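Local coordinates for MutT/nudix family protein (Streptococcus pneumoniae, PDB 4HFQ) that hydrolyses UDP-linked substrates as a Nudix diphosphatase, including precursors of peptidoglycan biosynthesis, at residues 112-117 against 148-153. Numbering follows the deposited sequence.
Sequences KEIEEE and FGCKLL. With SO4 (sulfate ion), chain H.
Ile114 makes the apolar contact with both Cys150 and Leu152, using a different branch for each. Its CD1 lies 3.8 Å from Cys150 SG, while its CG2 meets Leu152 CD2 at 3.7 Å. With CG1 beside the backbone N (chi1 -69°) and CG2 beside the carbonyl carbon, the beta-branched side chain spreads along the strand and reaches two of its residues. Cys150 suits its place because the small, weakly polar thiol packs against the CD1 methyl as an apolar surface; the side chain of Leu152 leaves the strand to one side, and its branch brings CD2 against Ile114. Ala74 and Ala122, on strands 69-78 and 120-132, also touch Ile114.

This is the Nudix fold, an alpha/beta/alpha sandwich in which helix 106-118 packs on the mixed sheet. The helix carries a variant of the REUXEE core of the Nudix box, with Lys112 in the place of the arginine and Ile114 as the aliphatic U residue; glutamates of this motif typically bind divalent metal ions in the family.

On the side of the helix away from the strand, Lys112, extended until its chi4 bend of -77°, sends NZ to Glu116 OE2, a salt bridge of 2.8 Å one turn along, on the syn side and 23° out of the carboxylate plane. The same ammonium makes a weak 3.3 Å hydrogen bond to O2 of a sulfate, probably from the crystallisation liquor, which is also hydrogen-bonded to the Tyr104 hydroxyl.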
loop_
_atom_site.group_PDB
_atom_site.type_symbol
_atom_site.label_atom_id
_atom_site.label_comp_id
_atom_site.label_asym_id
_atom_site.label_seq_id
_atom_site.Cartn_x
_atom_site.Cartn_y
_atom_site.Cartn_z
ATOM N N LYS A 112 12.450 15.153 -5.727
ATOM C CA LYS A 112 13.462 15.327 -4.690
ATOM C C LYS A 112 14.493 14.202 -4.780
ATOM O O LYS A 112 15.712 14.455 -4.794
ATOM C CB LYS A 112 12.802 15.375 -3.304
ATOM C CG LYS A 112 13.776 15.463 -2.134
ATOM C CD LYS A 112 13.007 15.591 -0.823
ATOM C CE LYS A 112 13.922 15.829 0.367
ATOM N NZ LYS A 112 14.581 14.566 0.764
ATOM N N GLU A 113 14.025 12.966 -4.897
ATOM C CA GLU A 113 14.927 11.822 -4.945
ATOM C C GLU A 113 15.733 11.788 -6.232
ATOM O O GLU A 113 16.931 11.497 -6.190
ATOM C CB GLU A 113 14.186 10.524 -4.638
ATOM C CG GLU A 113 13.616 10.656 -3.234
ATOM C CD GLU A 113 12.755 9.516 -2.772
ATOM O OE1 GLU A 113 12.691 8.494 -3.461
ATOM O OE2 GLU A 113 12.140 9.655 -1.693
ATOM N N ILE A 114 15.130 12.148 -7.361
ATOM C CA ILE A 114 15.910 12.282 -8.603
ATOM C C ILE A 114 17.057 13.292 -8.411
ATOM O O ILE A 114 18.210 13.017 -8.773
ATOM C CB ILE A 114 15.042 12.720 -9.778
ATOM C CG1 ILE A 114 14.075 11.603 -10.196
ATOM C CG2 ILE A 114 15.930 13.116 -10.975
ATOM C CD1 ILE A 114 12.964 12.121 -11.087
ATOM N N GLU A 115 16.770 14.450 -7.829
ATOM C CA GLU A 115 17.825 15.466 -7.703
ATOM C C GLU A 115 18.925 14.990 -6.758
ATOM O O GLU A 115 20.119 15.143 -7.054
ATOM C CB GLU A 115 17.265 16.814 -7.243
ATOM C CG GLU A 115 18.294 17.947 -7.336
ATOM C CD GLU A 115 17.692 19.329 -7.153
ATOM O OE1 GLU A 115 16.478 19.439 -6.937
ATOM O OE2 GLU A 115 18.443 20.325 -7.208
ATOM N N GLU A 116 18.537 14.412 -5.628
ATOM C CA GLU A 116 19.490 13.963 -4.617
ATOM C C GLU A 116 20.383 12.845 -5.118
ATOM O O GLU A 116 21.577 12.807 -4.805
ATOM C CB GLU A 116 18.759 13.528 -3.338
ATOM C CG GLU A 116 18.127 14.686 -2.584
ATOM C CD GLU A 116 17.247 14.257 -1.419
ATOM O OE1 GLU A 116 16.827 13.086 -1.343
ATOM O OE2 GLU A 116 16.973 15.124 -0.571
ATOM N N GLU A 117 19.823 11.944 -5.913
ATOM C CA GLU A 117 20.535 10.766 -6.375
ATOM C C GLU A 117 21.274 11.010 -7.690
ATOM O O GLU A 117 22.429 10.592 -7.833
ATOM C CB GLU A 117 19.551 9.602 -6.547
ATOM C CG GLU A 117 19.038 9.080 -5.216
ATOM C CD GLU A 117 17.876 8.129 -5.343
ATOM O OE1 GLU A 117 17.669 7.526 -6.415
ATOM O OE2 GLU A 117 17.162 7.999 -4.313
ATOM N N PHE A 148 7.037 6.778 -12.013
ATOM C CA PHE A 148 6.721 7.963 -12.788
ATOM C C PHE A 148 7.643 8.076 -13.986
ATOM O O PHE A 148 8.861 7.951 -13.854
ATOM C CB PHE A 148 6.914 9.219 -11.938
ATOM C CG PHE A 148 5.958 9.329 -10.777
ATOM C CD1 PHE A 148 4.687 9.860 -10.959
ATOM C CD2 PHE A 148 6.348 8.928 -9.504
ATOM C CE1 PHE A 148 3.807 9.987 -9.881
ATOM C CE2 PHE A 148 5.481 9.064 -8.423
ATOM C CZ PHE A 148 4.216 9.587 -8.619
ATOM N N GLY A 149 7.067 8.306 -15.160
ATOM C CA GLY A 149 7.888 8.681 -16.323
ATOM C C GLY A 149 8.344 10.117 -16.160
ATOM O O GLY A 149 7.496 11.007 -15.979
ATOM N N CYS A 150 9.661 10.336 -16.202
ATOM C CA CYS A 150 10.257 11.655 -15.946
ATOM C C CYS A 150 11.279 12.023 -17.003
ATOM O O CYS A 150 11.866 11.161 -17.642
ATOM C CB CYS A 150 10.937 11.725 -14.571
ATOM S SG CYS A 150 9.906 11.285 -13.170
ATOM N N LYS A 151 11.469 13.326 -17.165
ATOM C CA LYS A 151 12.484 13.860 -18.068
ATOM C C LYS A 151 13.477 14.675 -17.249
ATOM O O LYS A 151 13.071 15.474 -16.400
ATOM C CB LYS A 151 11.804 14.719 -19.130
ATOM C CG LYS A 151 12.761 15.492 -20.033
ATOM C CD LYS A 151 12.002 16.344 -21.035
ATOM C CE LYS A 151 12.974 17.208 -21.828
ATOM N NZ LYS A 151 12.362 17.836 -23.034
ATOM N N LEU A 152 14.776 14.463 -17.479
ATOM C CA LEU A 152 15.819 15.216 -16.780
ATOM C C LEU A 152 15.998 16.590 -17.418
ATOM O O LEU A 152 15.833 16.734 -18.630
ATOM C CB LEU A 152 17.147 14.445 -16.742
ATOM C CG LEU A 152 17.116 13.094 -16.014
ATOM C CD1 LEU A 152 18.500 12.459 -15.980
ATOM C CD2 LEU A 152 16.576 13.241 -14.601
ATOM N N LEU A 153 16.261 17.586 -16.578
ATOM C CA LEU A 153 16.485 18.968 -17.021
ATOM C C LEU A 153 17.950 19.356 -16.749
ATOM O O LEU A 153 18.852 18.621 -17.138
ATOM C CB LEU A 153 15.458 19.920 -16.372
ATOM C CG LEU A 153 13.974 19.530 -16.467
ATOM C CD1 LEU A 153 13.092 20.375 -15.554
ATOM C CD2 LEU A 153 13.465 19.575 -17.906
HETATM S S SO4 H . 13.989 16.547 4.258
HETATM O O1 SO4 H . 14.172 16.142 5.668
HETATM O O2 SO4 H . 15.237 16.262 3.500
HETATM O O3 SO4 H . 12.872 15.762 3.693
HETATM O O4 SO4 H . 13.710 17.992 4.188
#